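Side-chain contact in decapping nuclease RAI1 (Candida albicans, PDB 5BUD), which removes NAD caps from RNA, also hydrolyses N7-methylguanosine-capped and 5'-triphosphate RNA ends using a divalent metal cation, and stabilises and stimulates the exoribonuclease RAT1: residues G32-D37 with Y203-S208. Numbering follows the deposited sequence.
Sequences GKYVYD and YEQYLS
Gly32 meets Tyr203 at the rim of the tyrosine ring: CD2 of Tyr203 comes within 3.7 Å of Gly32 N, and the glycine CA lies in the ring plane, so the backbone abuts an edge and neither face. A first torsion of -84° sets Tyr203 CG anti to its own carbonyl carbon, beside its backbone N, which brings the CD2 edge round to the glycine. Lys67 makes a cation-pi contact with the same ring, and Ile69 and Pro70 also touch it. The second meeting point is polar and indirect. Tyr34 OH and Gln205 OE1 stop 4.5 Å apart, with a water between them that donates to Gln205 OE1 at 2.8 Å. The second torsion of Gln205, -177°, keeps its chain extended, so that OE1 stands off strand 205-214 where it can accept from the water. That water also sits in the ring plane of Tyr34, at its hydroxyl edge, but the 2.4 Å from Tyr34 OH to the water is too short to be trusted as it stands. Strand 34-35 does not pair with strand 205-214; each runs antiparallel to strand 21-28, which bonds to Val35 through Ala27 and to Gln205 and Leu207 through Arg28 and Tyr26. The Tyr34 side chain touches Tyr26 and Arg28, and its end comes nearer Gln205 than its base does. Leu207 CD1 approaches the CE1 edge of the Tyr34 ring, close to its plane, at 4.6 Å. In this PD-(D/E)XK nuclease the contact lies at the edge of the active site: the Gln205 side chain comes, nearest atoms, about 4 Å from that of Glu224, a manganese ligand, and about 6 Å from a bound manganese ion.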
loop_
_atom_site.group_PDB
_atom_site.type_symbol
_atom_site.label_atom_id
_atom_site.label_comp_id
_atom_site.label_asym_id
_atom_site.label_seq_id
_atom_site.Cartn_x
_atom_site.Cartn_y
_atom_site.Cartn_z
ATOM N N GLY A 32 -16.644 9.037 -1.666
ATOM C CA GLY A 32 -15.310 9.546 -1.397
ATOM C C GLY A 32 -15.159 10.243 -0.055
ATOM O O GLY A 32 -14.154 10.872 0.195
ATOM N N LYS A 33 -16.139 10.099 0.825
ATOM C CA LYS A 33 -16.085 10.729 2.135
ATOM C C LYS A 33 -15.638 9.706 3.159
ATOM O O LYS A 33 -16.080 8.558 3.115
ATOM C CB LYS A 33 -17.457 11.267 2.546
ATOM C CG LYS A 33 -18.328 11.821 1.413
ATOM C CD LYS A 33 -17.768 13.063 0.715
ATOM C CE LYS A 33 -18.882 13.860 0.029
ATOM N NZ LYS A 33 -18.416 15.095 -0.662
ATOM N N TYR A 34 -14.801 10.132 4.104
ATOM C CA TYR A 34 -14.275 9.231 5.128
ATOM C C TYR A 34 -15.257 8.999 6.266
ATOM O O TYR A 34 -16.073 9.868 6.602
ATOM C CB TYR A 34 -12.932 9.753 5.654
ATOM C CG TYR A 34 -11.888 9.679 4.582
ATOM C CD1 TYR A 34 -11.091 8.549 4.447
ATOM C CD2 TYR A 34 -11.741 10.700 3.652
ATOM C CE1 TYR A 34 -10.156 8.456 3.437
ATOM C CE2 TYR A 34 -10.807 10.619 2.641
ATOM C CZ TYR A 34 -10.015 9.494 2.537
ATOM O OH TYR A 34 -9.082 9.381 1.537
ATOM N N VAL A 35 -15.155 7.812 6.853
ATOM C CA VAL A 35 -16.080 7.310 7.847
ATOM C C VAL A 35 -15.266 6.814 9.030
ATOM O O VAL A 35 -14.339 6.043 8.839
ATOM C CB VAL A 35 -16.846 6.105 7.279
ATOM C CG1 VAL A 35 -17.659 5.423 8.370
ATOM C CG2 VAL A 35 -17.705 6.529 6.092
ATOM N N TYR A 36 -15.604 7.230 10.248
ATOM C CA TYR A 36 -14.743 6.933 11.404
ATOM C C TYR A 36 -15.408 6.064 12.470
ATOM O O TYR A 36 -14.718 5.432 13.278
ATOM C CB TYR A 36 -14.178 8.232 12.011
ATOM C CG TYR A 36 -13.533 9.146 10.986
ATOM C CD1 TYR A 36 -14.256 10.174 10.370
ATOM C CD2 TYR A 36 -12.192 8.998 10.643
ATOM C CE1 TYR A 36 -13.654 11.006 9.427
ATOM C CE2 TYR A 36 -11.597 9.803 9.701
ATOM C CZ TYR A 36 -12.315 10.804 9.088
ATOM O OH TYR A 36 -11.669 11.595 8.148
ATOM N N ASP A 37 -16.733 5.998 12.443
ATOM C CA ASP A 37 -17.504 5.166 13.375
ATOM C C ASP A 37 -17.926 3.876 12.673
ATOM O O ASP A 37 -18.220 3.872 11.476
ATOM C CB ASP A 37 -18.745 5.934 13.843
ATOM C CG ASP A 37 -18.396 7.212 14.580
ATOM O OD1 ASP A 37 -17.969 7.138 15.751
ATOM O OD2 ASP A 37 -18.540 8.292 13.978
ATOM N N TYR A 203 -14.048 3.829 -5.274
ATOM C CA TYR A 203 -14.215 4.842 -4.256
ATOM C C TYR A 203 -14.176 4.222 -2.885
ATOM O O TYR A 203 -13.541 4.749 -1.976
ATOM C CB TYR A 203 -15.552 5.569 -4.427
ATOM C CG TYR A 203 -15.514 6.677 -5.419
ATOM C CD1 TYR A 203 -15.560 6.408 -6.776
ATOM C CD2 TYR A 203 -15.469 8.014 -5.008
ATOM C CE1 TYR A 203 -15.541 7.421 -7.706
ATOM C CE2 TYR A 203 -15.460 9.036 -5.937
ATOM C CZ TYR A 203 -15.506 8.733 -7.282
ATOM O OH TYR A 203 -15.491 9.711 -8.243
ATOM N N GLU A 204 -14.878 3.113 -2.713
ATOM C CA GLU A 204 -14.997 2.519 -1.393
ATOM C C GLU A 204 -13.667 1.910 -0.967
ATOM O O GLU A 204 -12.997 1.284 -1.782
ATOM C CB GLU A 204 -16.078 1.445 -1.383
ATOM C CG GLU A 204 -17.495 1.957 -1.659
ATOM C CD GLU A 204 -18.466 0.793 -1.767
ATOM O OE1 GLU A 204 -18.470 0.117 -2.824
ATOM O OE2 GLU A 204 -19.194 0.539 -0.787
ATOM N N GLN A 205 -13.311 2.095 0.301
ATOM C CA GLN A 205 -12.052 1.594 0.845
ATOM C C GLN A 205 -12.206 1.309 2.326
ATOM O O GLN A 205 -12.922 2.026 3.035
ATOM C CB GLN A 205 -10.951 2.651 0.771
ATOM C CG GLN A 205 -10.548 3.170 -0.578
ATOM C CD GLN A 205 -9.385 4.154 -0.436
ATOM O OE1 GLN A 205 -9.383 5.026 0.459
ATOM N NE2 GLN A 205 -8.398 4.020 -1.302
ATOM N N TYR A 206 -11.499 0.288 2.794
ATOM C CA TYR A 206 -11.355 0.014 4.194
ATOM C C TYR A 206 -9.879 0.137 4.539
ATOM O O TYR A 206 -9.029 -0.554 3.934
ATOM C CB TYR A 206 -11.832 -1.382 4.483
ATOM C CG TYR A 206 -11.691 -1.825 5.913
ATOM C CD1 TYR A 206 -12.634 -1.492 6.882
ATOM C CD2 TYR A 206 -10.631 -2.608 6.296
ATOM C CE1 TYR A 206 -12.487 -1.930 8.203
ATOM C CE2 TYR A 206 -10.488 -3.046 7.585
ATOM C CZ TYR A 206 -11.421 -2.731 8.524
ATOM O OH TYR A 206 -11.188 -3.202 9.804
ATOM N N LEU A 207 -9.574 1.001 5.501
ATOM C CA LEU A 207 -8.203 1.260 5.875
ATOM C C LEU A 207 -7.883 0.824 7.285
ATOM O O LEU A 207 -8.554 1.214 8.250
ATOM C CB LEU A 207 -7.846 2.737 5.690
ATOM C CG LEU A 207 -8.036 3.212 4.241
ATOM C CD1 LEU A 207 -9.357 3.947 4.123
ATOM C CD2 LEU A 207 -6.893 4.115 3.807
ATOM N N SER A 208 -6.809 0.050 7.392
ATOM C CA SER A 208 -6.266 -0.366 8.654
ATOM C C SER A 208 -5.095 0.544 8.986
ATOM O O SER A 208 -4.271 0.876 8.127
ATOM C CB SER A 208 -5.762 -1.801 8.544
ATOM O OG SER A 208 -5.347 -2.325 9.778
HETATM O O HOH W 1 -7.895 7.332 1.105
#